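Long-range contacts in axin interactor, dorsalization-associated protein (Danio rerio, PDB 2QZQ), which acts as a ventralizing factor in the embryo, binding axin, disrupting its homodimerization and thereby inhibiting axin-mediated JNK activation: residues 1-6 / 52-57; 14-19 / 75-80; 21-26 / 65-70; 87-92 / 100-105. All coordinates share one frame; numbering follows the deposited sequence.

Contact 1. Residues 1-6 / 52-57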
# COMPACT_ATOMS: atom_id res chain seq x y z
N GLY A 1 0.54 14.71 1.66
CA GLY A 1 0.33 13.40 2.37
C GLY A 1 -0.70 13.51 3.49
O GLY A 1 -1.04 14.63 3.94
N SER A 2 -1.23 12.37 3.93
CA SER A 2 -2.22 12.31 4.99
C SER A 2 -1.97 11.11 5.92
O SER A 2 -2.91 10.45 6.34
CB SER A 2 -3.64 12.28 4.42
OG SER A 2 -3.84 11.17 3.54
N LEU A 3 -0.70 10.85 6.22
CA LEU A 3 -0.29 9.72 7.06
C LEU A 3 -0.57 10.09 8.50
O LEU A 3 -0.26 11.21 8.92
CB LEU A 3 1.19 9.38 6.89
CG LEU A 3 1.68 8.85 5.53
CD1 LEU A 3 3.12 8.41 5.65
CD2 LEU A 3 0.82 7.69 4.96
N LEU A 4 -1.19 9.17 9.22
CA LEU A 4 -1.69 9.46 10.55
C LEU A 4 -0.73 8.90 11.60
O LEU A 4 0.01 7.96 11.33
CB LEU A 4 -3.08 8.88 10.70
CG LEU A 4 -4.22 9.55 9.94
CD1 LEU A 4 -5.40 8.62 9.87
CD2 LEU A 4 -4.63 10.87 10.61
N PRO A 5 -0.74 9.49 12.81
CA PRO A 5 0.17 8.99 13.85
C PRO A 5 -0.27 7.58 14.27
O PRO A 5 -1.45 7.23 14.10
CB PRO A 5 -0.03 9.96 15.03
CG PRO A 5 -0.96 11.05 14.55
CD PRO A 5 -1.61 10.58 13.28
N ARG A 6 0.67 6.80 14.79
CA ARG A 6 0.37 5.53 15.46
C ARG A 6 -0.74 5.71 16.52
O ARG A 6 -0.73 6.69 17.28
CB ARG A 6 1.65 4.97 16.09
CG ARG A 6 1.55 3.51 16.59
CD ARG A 6 2.91 2.96 17.00
NE ARG A 6 3.88 3.09 15.91
CZ ARG A 6 5.20 2.96 16.03
NH1 ARG A 6 5.74 2.69 17.21
NH2 ARG A 6 5.97 3.09 14.95
N GLN A 52 -5.13 6.71 3.91
CA GLN A 52 -3.93 7.51 4.12
C GLN A 52 -3.05 7.59 2.87
O GLN A 52 -2.75 6.57 2.25
CB GLN A 52 -3.08 6.91 5.24
CG GLN A 52 -3.75 6.79 6.62
CD GLN A 52 -2.85 6.10 7.59
OE1 GLN A 52 -1.91 6.70 8.11
NE2 GLN A 52 -3.08 4.80 7.80
N ASP A 53 -2.63 8.81 2.51
CA ASP A 53 -1.73 9.02 1.37
C ASP A 53 -0.31 9.25 1.82
O ASP A 53 -0.07 10.10 2.70
CB ASP A 53 -2.17 10.24 0.54
CG ASP A 53 -3.44 10.02 -0.23
OD1 ASP A 53 -3.96 8.87 -0.29
OD2 ASP A 53 -3.92 11.01 -0.82
N THR A 54 0.65 8.55 1.23
CA THR A 54 2.03 8.93 1.48
C THR A 54 2.25 10.33 0.89
O THR A 54 1.48 10.77 0.00
CB THR A 54 3.11 7.98 0.89
OG1 THR A 54 3.19 8.13 -0.53
CG2 THR A 54 2.90 6.48 1.30
N PRO A 55 3.27 11.04 1.39
CA PRO A 55 3.76 12.18 0.62
C PRO A 55 4.27 11.68 -0.72
O PRO A 55 4.53 10.47 -0.89
CB PRO A 55 4.97 12.66 1.42
CG PRO A 55 4.78 12.12 2.82
CD PRO A 55 3.99 10.85 2.67
N VAL A 56 4.43 12.61 -1.66
CA VAL A 56 5.06 12.32 -2.95
C VAL A 56 6.52 11.88 -2.78
O VAL A 56 7.30 12.47 -2.02
CB VAL A 56 4.92 13.52 -3.93
CG1 VAL A 56 5.87 13.42 -5.12
CG2 VAL A 56 3.49 13.60 -4.41
N ALA A 57 6.88 10.82 -3.49
CA ALA A 57 8.22 10.29 -3.45
C ALA A 57 9.06 10.98 -4.52
O ALA A 57 8.60 11.15 -5.67
CB ALA A 57 8.20 8.77 -3.67
O HOH W 1 0.61 6.53 9.11

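Contact 2. Residues 14-19 / 75-80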
# COMPACT_ATOMS: atom_id res chain seq x y z
N THR A 14 -2.39 -5.40 19.37
CA THR A 14 -1.21 -5.28 18.50
C THR A 14 -1.44 -4.21 17.43
O THR A 14 -2.51 -4.14 16.85
CB THR A 14 -0.90 -6.62 17.79
OG1 THR A 14 -0.94 -7.70 18.75
CG2 THR A 14 0.47 -6.56 17.12
N LEU A 15 -0.42 -3.39 17.21
CA LEU A 15 -0.46 -2.35 16.17
C LEU A 15 0.58 -2.63 15.10
O LEU A 15 1.70 -3.07 15.39
CB LEU A 15 -0.25 -0.95 16.76
CG LEU A 15 -1.37 -0.36 17.61
CD1 LEU A 15 -0.84 0.89 18.34
CD2 LEU A 15 -2.66 -0.04 16.81
N LEU A 16 0.19 -2.37 13.85
CA LEU A 16 1.05 -2.69 12.73
C LEU A 16 1.56 -1.42 12.08
O LEU A 16 0.78 -0.49 11.84
CB LEU A 16 0.28 -3.57 11.72
CG LEU A 16 0.94 -3.89 10.36
CD1 LEU A 16 2.16 -4.79 10.51
CD2 LEU A 16 -0.07 -4.48 9.40
N THR A 17 2.87 -1.38 11.88
CA THR A 17 3.54 -0.41 11.03
C THR A 17 4.00 -1.09 9.75
O THR A 17 4.66 -2.14 9.79
CB THR A 17 4.76 0.22 11.71
OG1 THR A 17 4.35 0.72 13.00
CG2 THR A 17 5.33 1.41 10.84
N LEU A 18 3.63 -0.51 8.62
CA LEU A 18 4.16 -0.98 7.34
C LEU A 18 5.10 0.06 6.78
O LEU A 18 4.67 1.21 6.51
CB LEU A 18 3.03 -1.26 6.35
CG LEU A 18 2.05 -2.35 6.76
CD1 LEU A 18 0.82 -2.37 5.86
CD2 LEU A 18 2.75 -3.70 6.82
N THR A 19 6.37 -0.30 6.64
CA THR A 19 7.35 0.57 6.01
C THR A 19 7.26 0.31 4.53
O THR A 19 7.47 -0.80 4.07
CB THR A 19 8.79 0.23 6.48
OG1 THR A 19 8.84 0.30 7.92
CG2 THR A 19 9.83 1.19 5.87
N ARG A 75 -5.99 0.60 13.14
CA ARG A 75 -6.80 -0.23 14.02
C ARG A 75 -5.93 -1.31 14.62
O ARG A 75 -5.10 -1.91 13.93
CB ARG A 75 -8.01 -0.84 13.30
CG ARG A 75 -9.13 -1.24 14.27
CD ARG A 75 -10.23 -2.11 13.61
NE ARG A 75 -11.16 -1.30 12.82
CZ ARG A 75 -12.33 -1.72 12.35
NH1 ARG A 75 -12.76 -2.95 12.60
NH2 ARG A 75 -13.09 -0.90 11.64
N HIS A 76 -6.12 -1.57 15.91
CA HIS A 76 -5.48 -2.73 16.55
C HIS A 76 -5.85 -4.00 15.80
O HIS A 76 -7.02 -4.23 15.47
CB HIS A 76 -5.83 -2.79 18.05
CG HIS A 76 -5.34 -1.60 18.82
ND1 HIS A 76 -6.06 -0.44 18.92
CD2 HIS A 76 -4.18 -1.39 19.48
CE1 HIS A 76 -5.37 0.45 19.63
NE2 HIS A 76 -4.22 -0.10 19.97
N LEU A 77 -4.85 -4.82 15.49
CA LEU A 77 -5.04 -5.99 14.60
C LEU A 77 -6.15 -6.93 15.03
O LEU A 77 -6.91 -7.39 14.19
CB LEU A 77 -3.72 -6.76 14.42
CG LEU A 77 -2.56 -6.05 13.74
CD1 LEU A 77 -1.36 -6.97 13.61
CD2 LEU A 77 -2.99 -5.46 12.38
N GLU A 78 -6.27 -7.19 16.34
CA GLU A 78 -7.28 -8.13 16.87
C GLU A 78 -8.72 -7.66 16.67
O GLU A 78 -9.67 -8.45 16.79
CB GLU A 78 -6.99 -8.42 18.36
CG GLU A 78 -5.64 -9.11 18.62
CD GLU A 78 -4.48 -8.14 18.73
OE1 GLU A 78 -4.71 -6.93 18.56
OE2 GLU A 78 -3.33 -8.56 18.99
N LYS A 79 -8.88 -6.38 16.30
CA LYS A 79 -10.20 -5.79 16.07
C LYS A 79 -10.62 -5.73 14.60
O LYS A 79 -11.77 -5.37 14.27
CB LYS A 79 -10.26 -4.39 16.68
CG LYS A 79 -10.16 -4.38 18.19
CD LYS A 79 -10.06 -2.96 18.69
CE LYS A 79 -9.67 -2.90 20.16
NZ LYS A 79 -9.21 -1.53 20.48
N LEU A 80 -9.69 -6.09 13.72
CA LEU A 80 -9.98 -6.23 12.29
C LEU A 80 -10.74 -7.52 12.00
O LEU A 80 -10.41 -8.58 12.58
CB LEU A 80 -8.68 -6.11 11.46
CG LEU A 80 -8.09 -4.69 11.35
CD1 LEU A 80 -6.66 -4.71 10.86
CD2 LEU A 80 -8.94 -3.75 10.45
O HOH W 2 -2.43 -1.48 13.39

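Contact 3. Residues 21-26 / 65-70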
# COMPACT_ATOMS: atom_id res chain seq x y z
N GLU A 21 9.12 0.57 1.48
CA GLU A 21 10.52 0.76 1.14
C GLU A 21 10.62 1.32 -0.26
O GLU A 21 11.13 2.40 -0.46
CB GLU A 21 11.30 -0.55 1.29
CG GLU A 21 11.21 -1.07 2.74
CD GLU A 21 11.94 -2.39 2.99
OE1 GLU A 21 12.19 -3.14 2.04
OE2 GLU A 21 12.25 -2.66 4.17
N LYS A 22 10.13 0.56 -1.23
CA LYS A 22 10.24 0.97 -2.62
C LYS A 22 9.22 0.19 -3.43
O LYS A 22 8.67 -0.80 -2.95
CB LYS A 22 11.65 0.72 -3.14
CG LYS A 22 12.00 -0.74 -3.37
CD LYS A 22 13.47 -0.91 -3.67
CE LYS A 22 13.85 -2.38 -3.63
NZ LYS A 22 15.25 -2.61 -4.04
N ILE A 23 8.96 0.67 -4.64
CA ILE A 23 8.11 -0.04 -5.57
C ILE A 23 8.84 -0.17 -6.91
O ILE A 23 9.37 0.82 -7.44
CB ILE A 23 6.69 0.59 -5.71
CG1 ILE A 23 5.78 -0.29 -6.60
CG2 ILE A 23 6.74 2.02 -6.23
CD1 ILE A 23 4.32 0.26 -6.69
N GLY A 24 8.88 -1.40 -7.41
CA GLY A 24 9.41 -1.70 -8.74
C GLY A 24 8.34 -1.54 -9.79
O GLY A 24 7.21 -2.08 -9.65
N LEU A 25 8.67 -0.81 -10.84
CA LEU A 25 7.78 -0.61 -11.98
C LEU A 25 8.64 -0.49 -13.24
O LEU A 25 9.72 0.11 -13.22
CB LEU A 25 6.93 0.66 -11.78
CG LEU A 25 5.95 0.75 -10.59
CD1 LEU A 25 5.48 2.21 -10.33
CD2 LEU A 25 4.75 -0.13 -10.77
N LYS A 26 8.21 -1.10 -14.34
CA LYS A 26 9.02 -1.08 -15.56
C LYS A 26 9.31 0.37 -15.97
O LYS A 26 10.35 0.68 -16.51
CB LYS A 26 8.30 -1.81 -16.70
CG LYS A 26 8.36 -3.34 -16.62
CD LYS A 26 7.02 -4.00 -17.01
CE LYS A 26 6.93 -4.41 -18.47
NZ LYS A 26 6.13 -5.69 -18.60
N ILE A 65 10.93 3.38 -7.45
CA ILE A 65 10.70 4.61 -6.73
C ILE A 65 10.86 4.24 -5.27
O ILE A 65 10.18 3.34 -4.77
CB ILE A 65 9.29 5.17 -7.02
CG1 ILE A 65 9.25 5.68 -8.46
CG2 ILE A 65 8.92 6.31 -6.06
CD1 ILE A 65 7.90 5.53 -9.09
N HIS A 66 11.78 4.94 -4.60
CA HIS A 66 12.04 4.74 -3.17
C HIS A 66 11.18 5.68 -2.34
O HIS A 66 11.09 6.88 -2.62
CB HIS A 66 13.54 4.90 -2.88
CG HIS A 66 14.38 3.91 -3.62
ND1 HIS A 66 14.79 4.09 -4.92
CD2 HIS A 66 14.81 2.68 -3.26
CE1 HIS A 66 15.45 3.03 -5.33
NE2 HIS A 66 15.47 2.15 -4.34
N PHE A 67 10.51 5.11 -1.33
CA PHE A 67 9.61 5.82 -0.44
C PHE A 67 10.21 5.97 0.95
O PHE A 67 10.28 7.10 1.48
CB PHE A 67 8.26 5.07 -0.32
CG PHE A 67 7.30 5.34 -1.45
CD1 PHE A 67 6.31 6.32 -1.33
CD2 PHE A 67 7.43 4.66 -2.66
CE1 PHE A 67 5.43 6.58 -2.40
CE2 PHE A 67 6.57 4.92 -3.74
CZ PHE A 67 5.57 5.88 -3.61
N SER A 68 10.65 4.83 1.52
CA SER A 68 11.20 4.76 2.88
C SER A 68 10.34 5.55 3.85
O SER A 68 10.82 6.48 4.49
CB SER A 68 12.65 5.27 2.91
OG SER A 68 13.44 4.63 1.92
N VAL A 69 9.07 5.17 3.95
CA VAL A 69 8.14 5.84 4.83
C VAL A 69 7.29 4.82 5.59
O VAL A 69 6.89 3.79 5.03
CB VAL A 69 7.25 6.83 4.04
CG1 VAL A 69 6.26 6.10 3.10
CG2 VAL A 69 6.52 7.78 4.99
N ASP A 70 7.04 5.10 6.87
CA ASP A 70 6.19 4.24 7.71
C ASP A 70 4.73 4.64 7.61
O ASP A 70 4.39 5.82 7.69
CB ASP A 70 6.61 4.30 9.19
CG ASP A 70 7.96 3.68 9.45
OD1 ASP A 70 8.53 2.99 8.57
OD2 ASP A 70 8.44 3.89 10.60

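Contact 4. Residues 87-92 / 100-105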
# COMPACT_ATOMS: atom_id res chain seq x y z
N PHE A 87 -4.78 -2.43 1.25
CA PHE A 87 -4.49 -2.07 -0.15
C PHE A 87 -3.44 -0.98 -0.24
O PHE A 87 -3.38 -0.12 0.62
CB PHE A 87 -5.77 -1.56 -0.81
CG PHE A 87 -6.66 -2.65 -1.27
CD1 PHE A 87 -6.62 -3.07 -2.59
CD2 PHE A 87 -7.54 -3.27 -0.39
CE1 PHE A 87 -7.47 -4.14 -3.03
CE2 PHE A 87 -8.37 -4.31 -0.81
CZ PHE A 87 -8.33 -4.75 -2.14
N PHE A 88 -2.63 -1.05 -1.29
CA PHE A 88 -1.60 -0.07 -1.59
C PHE A 88 -1.84 0.26 -3.04
O PHE A 88 -1.72 -0.62 -3.89
CB PHE A 88 -0.20 -0.68 -1.43
CG PHE A 88 0.01 -1.35 -0.11
CD1 PHE A 88 0.56 -0.66 0.95
CD2 PHE A 88 -0.44 -2.66 0.09
CE1 PHE A 88 0.71 -1.28 2.22
CE2 PHE A 88 -0.29 -3.27 1.32
CZ PHE A 88 0.26 -2.58 2.38
N GLU A 89 -2.28 1.49 -3.29
CA GLU A 89 -2.57 1.96 -4.66
C GLU A 89 -1.51 2.97 -5.04
O GLU A 89 -1.37 3.96 -4.35
CB GLU A 89 -3.93 2.64 -4.73
CG GLU A 89 -5.11 1.70 -4.50
CD GLU A 89 -6.41 2.45 -4.52
OE1 GLU A 89 -6.73 3.11 -3.51
OE2 GLU A 89 -7.09 2.39 -5.56
N PHE A 90 -0.80 2.70 -6.13
CA PHE A 90 0.24 3.58 -6.61
C PHE A 90 -0.40 4.58 -7.57
O PHE A 90 -1.04 4.20 -8.55
CB PHE A 90 1.32 2.79 -7.31
CG PHE A 90 2.41 3.65 -7.91
CD1 PHE A 90 3.54 3.96 -7.19
CD2 PHE A 90 2.27 4.15 -9.22
CE1 PHE A 90 4.54 4.77 -7.77
CE2 PHE A 90 3.24 4.93 -9.79
CZ PHE A 90 4.39 5.24 -9.06
N LYS A 91 -0.25 5.86 -7.23
CA LYS A 91 -0.86 6.95 -7.98
C LYS A 91 0.20 7.91 -8.49
O LYS A 91 1.25 8.07 -7.88
CB LYS A 91 -1.86 7.67 -7.09
CG LYS A 91 -3.10 6.78 -6.74
CD LYS A 91 -4.05 7.51 -5.84
CE LYS A 91 -5.15 6.61 -5.35
NZ LYS A 91 -5.96 7.33 -4.32
N HIS A 92 -0.10 8.57 -9.61
CA HIS A 92 0.86 9.45 -10.25
C HIS A 92 0.10 10.43 -11.16
O HIS A 92 -1.08 10.21 -11.53
CB HIS A 92 1.95 8.66 -11.01
CG HIS A 92 1.45 7.90 -12.21
ND1 HIS A 92 0.50 6.90 -12.13
CD2 HIS A 92 1.75 8.02 -13.52
CE1 HIS A 92 0.24 6.45 -13.34
NE2 HIS A 92 0.99 7.10 -14.20
N THR A 100 -4.52 13.01 -11.63
CA THR A 100 -3.91 11.86 -10.96
C THR A 100 -4.63 10.56 -11.30
O THR A 100 -5.86 10.50 -11.27
CB THR A 100 -3.95 12.07 -9.45
OG1 THR A 100 -3.16 13.21 -9.14
CG2 THR A 100 -3.38 10.81 -8.68
N SER A 101 -3.85 9.54 -11.62
CA SER A 101 -4.37 8.26 -12.08
C SER A 101 -3.82 7.21 -11.11
O SER A 101 -2.71 7.35 -10.61
CB SER A 101 -3.88 7.99 -13.50
OG SER A 101 -4.19 6.66 -13.97
N THR A 102 -4.63 6.20 -10.82
CA THR A 102 -4.16 5.00 -10.15
C THR A 102 -3.60 4.10 -11.24
O THR A 102 -4.29 3.78 -12.19
CB THR A 102 -5.30 4.27 -9.46
OG1 THR A 102 -5.94 5.15 -8.53
CG2 THR A 102 -4.77 3.06 -8.71
N LYS A 103 -2.33 3.74 -11.13
CA LYS A 103 -1.68 2.90 -12.13
C LYS A 103 -1.90 1.44 -11.81
O LYS A 103 -2.16 0.60 -12.68
CB LYS A 103 -0.18 3.18 -12.06
CG LYS A 103 0.68 2.43 -13.09
CD LYS A 103 2.10 3.00 -12.99
CE LYS A 103 3.01 2.41 -14.01
NZ LYS A 103 2.66 3.02 -15.34
N CYS A 104 -1.76 1.11 -10.53
CA CYS A 104 -1.76 -0.30 -10.13
C CYS A 104 -1.95 -0.37 -8.64
O CYS A 104 -1.91 0.65 -7.95
CB CYS A 104 -0.44 -0.96 -10.56
SG CYS A 104 1.06 -0.12 -9.89
N PHE A 105 -2.19 -1.58 -8.14
CA PHE A 105 -2.39 -1.78 -6.72
C PHE A 105 -1.83 -3.13 -6.24
O PHE A 105 -1.58 -4.07 -7.02
CB PHE A 105 -3.87 -1.66 -6.35
CG PHE A 105 -4.73 -2.80 -6.90
CD1 PHE A 105 -5.16 -2.79 -8.22
CD2 PHE A 105 -5.08 -3.88 -6.09
CE1 PHE A 105 -5.96 -3.82 -8.72
CE2 PHE A 105 -5.88 -4.93 -6.57
CZ PHE A 105 -6.32 -4.91 -7.89
O HOH W 3 -8.12 4.12 -7.33

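Contact 1. Residues 1-6 / 52-57
The Gln52 side chain reaches across to the backbone of Leu4. Its CG sits beside the backbone N (chi1 -59°) and the extended chain carries CD toward Leu4; OE1 then lies 2.8 Å from Leu4 N. The N-H...O angle of 167° shows a nearly straight hydrogen bond, although the donor is tilted from the carbonyl plane. A water donates to the same OE1 and to Leu4 O, so the oxygen has two donors, while Glu72 O holds NE2, which should restrain the turn of the amide. At Asp53 the backbone bonds in both directions. Asp53 N donates to Ser2 OG at 2.8 Å, and Ser2 N returns a bond of 2.8 Å to Asp53 O, lying in the carbonyl plane on a lone pair. The carboxylate of Asp53 turns instead to Thr37 OG1. Thr54 directs its CB away from residues 1-6, and its OG1 donates to Pro55 O and is hydrogen-bonded to Ile36 N. Pro55 then supplies an apolar surface: its CD meets Leu3 CD1 at 3.9 Å, the two side chains crossing at about a right angle. Two of the three cross-segment hydrogen bonds use a side-chain oxygen as acceptor, and residues 1-6 form no regular strand. The chemistry therefore implies that the N-terminal segment of this C2-type domain is tied to the outermost strand 52-53 largely through side-chain oxygens rather than by regular sheet pairing.

Contact 2. Residues 14-19 / 75-80
Leu77 N donates to Thr14 O at 2.8 Å, the donor almost in line with the carbonyl bond (C=O...N 163°), which joins the 3-10 turn 77-79 to the residue just before strand 15-24. One water continues the backbone link, accepting from Leu16 N and donating to Arg75 O. Among the side chains, Glu78 grips Thr14 with both carboxylate oxygens. OE1 takes Thr14 N at 2.9 Å and OE2 takes the hydroxyl proton of Thr14 OG1 at 2.6 Å, each through its syn lone pair; the bend at chi2 (85°) turns CD back toward Thr14. Leu15 packs over one face of the His76 ring in a CH-pi contact, its CD2 3.5 Å from the ring centroid and 19° off the normal. The ring's NE2 also makes a weak hydrogen bond to Pro8 O. An alanine at His76 would probably leave Leu15 CD2 without the surface it rests on and Pro8 O without that weak partner. Leu77 adds apolar contact through its two methyls, CD2 lying 3.8 Å from Leu16 CB and CD1 4.0 Å from Thr14 CG2. The turn thus packs on the beginning of strand 15-24, which is bonded through Leu15 to His151 of strand 144-151 and through Leu18 to Val71 of strand 64-72, while Leu16 also touches Ile86 of strand 85-94.

Contact 3. Residues 21-26 / 65-70
Glu21 O accepts two backbone donors of the facing strand, Phe67 N at 2.9 Å and Ser68 N at 3.2 Å, which approach from the same face of its carbonyl plane. Farther along, Ile23 and Ile65 form an antiparallel hydrogen-bonded pair, with Ile23 N to Ile65 O at 2.9 Å and Ile65 N to Ile23 O at 3.0 Å. Between these bonds Lys22 and His66 make a non-hydrogen-bonded pair, their CA atoms 4.2 Å apart. As expected of such a pair, both side chains rise from the same face of the sheet and run side by side; the lysine has a cation-pi partner in Tyr64. On the other face, Ile23 CG2 touches the edge of the Phe67 ring, 3.8 Å from CE2, and Ile65 packs beside the same isoleucine.

Two bulges interrupt the regular pairing around this contact. Glu21 and Lys22 both face His145 in a classic beta bulge. Ser68 with Val69 faces Ile20 in a G1 bulge, for which Ser68 takes a positive phi (45°), consistent with the extra donor to Glu21 O. Arg59 NH1 secures Ser68 OG, and the Phe67 side chain also touches Thr54 and Ile20. Strand 15-24 lies between strands 64-72 and 144-151 in the sheet of this C2-type sandwich, and the face carrying Ile23 and Ile65 packs on Phe90 of strand 85-94.

Contact 4. Residues 87-92 / 100-105
Glu89 OE2, lying near Thr102, is gripped by two groups: a water that donates to it at 2.7 Å, and Thr127 OG1. The same water is hydrogen-bonded to Thr102 OG1, so it bridges the two strands. Those strands, 85-94 and 99-109, form a beta hairpin of the C2-type domain; within it the segments 87-92 and 100-105 run antiparallel with 139° between their directions, interrupted by a beta bulge. The evidence is a register step: Phe90 pairs with Cys104, yet Lys91 pairs with Thr102. Lys103, left over between them, still donates its N to Phe90 O at 2.9 Å, and its helical backbone (psi -43°) takes up the extra residue. Beyond the bulge, regular pairing resumes, with His92 and Ser101 exchanging two backbone bonds.

Around the bulge Lys103 lies alongside Phe90, its CB in the plane of the ring and at its edge, 3.9 Å from CD2, before NZ reaches a salt bridge with Asp27. On the face of the sheet that carries Glu89 and Thr102, Lys91 extends past Thr102, its CE 3.6 Å from OG1, and delivers NZ to Thr37 OG1. An alanine at Lys91 would probably strip Thr102 OG1 of this methylene cover and leave Thr37 OG1 without its lysine partner. Phe87 and Phe105 run side by side, and Phe105 CD2 comes to the edge of the Phe87 ring at 3.9 Å from CE1. Cys104 SG lies oblique to the Phe90 ring in a sulfur-aromatic contact, 5.3 Å from the centroid and 53° off the normal.

How the contacts relate
All four contacts belong to one antiparallel C2-type domain and reach the same sheet. Contacts 1 and 2 alternate their segments along the chain, as do contacts 1 and 3; contact 3 is nested within the loop closed by contact 2, and contact 4 follows the rest. Contacts 2 and 3 share strand 15-24, with centres about 21 Å apart, and meet where Thr19 OG1 lies beside Asp70 OD1. Contacts 3 and 4 have centres about 13 Å apart. Contact 1 packs Leu3 on Val69 of contact 3. The N-terminal segment and strand 52-53 thus pack beside strand 64-72, a region within the probable axin-binding part, and the hairpin packs through Phe90 against Ile23, Leu25 and Ile65.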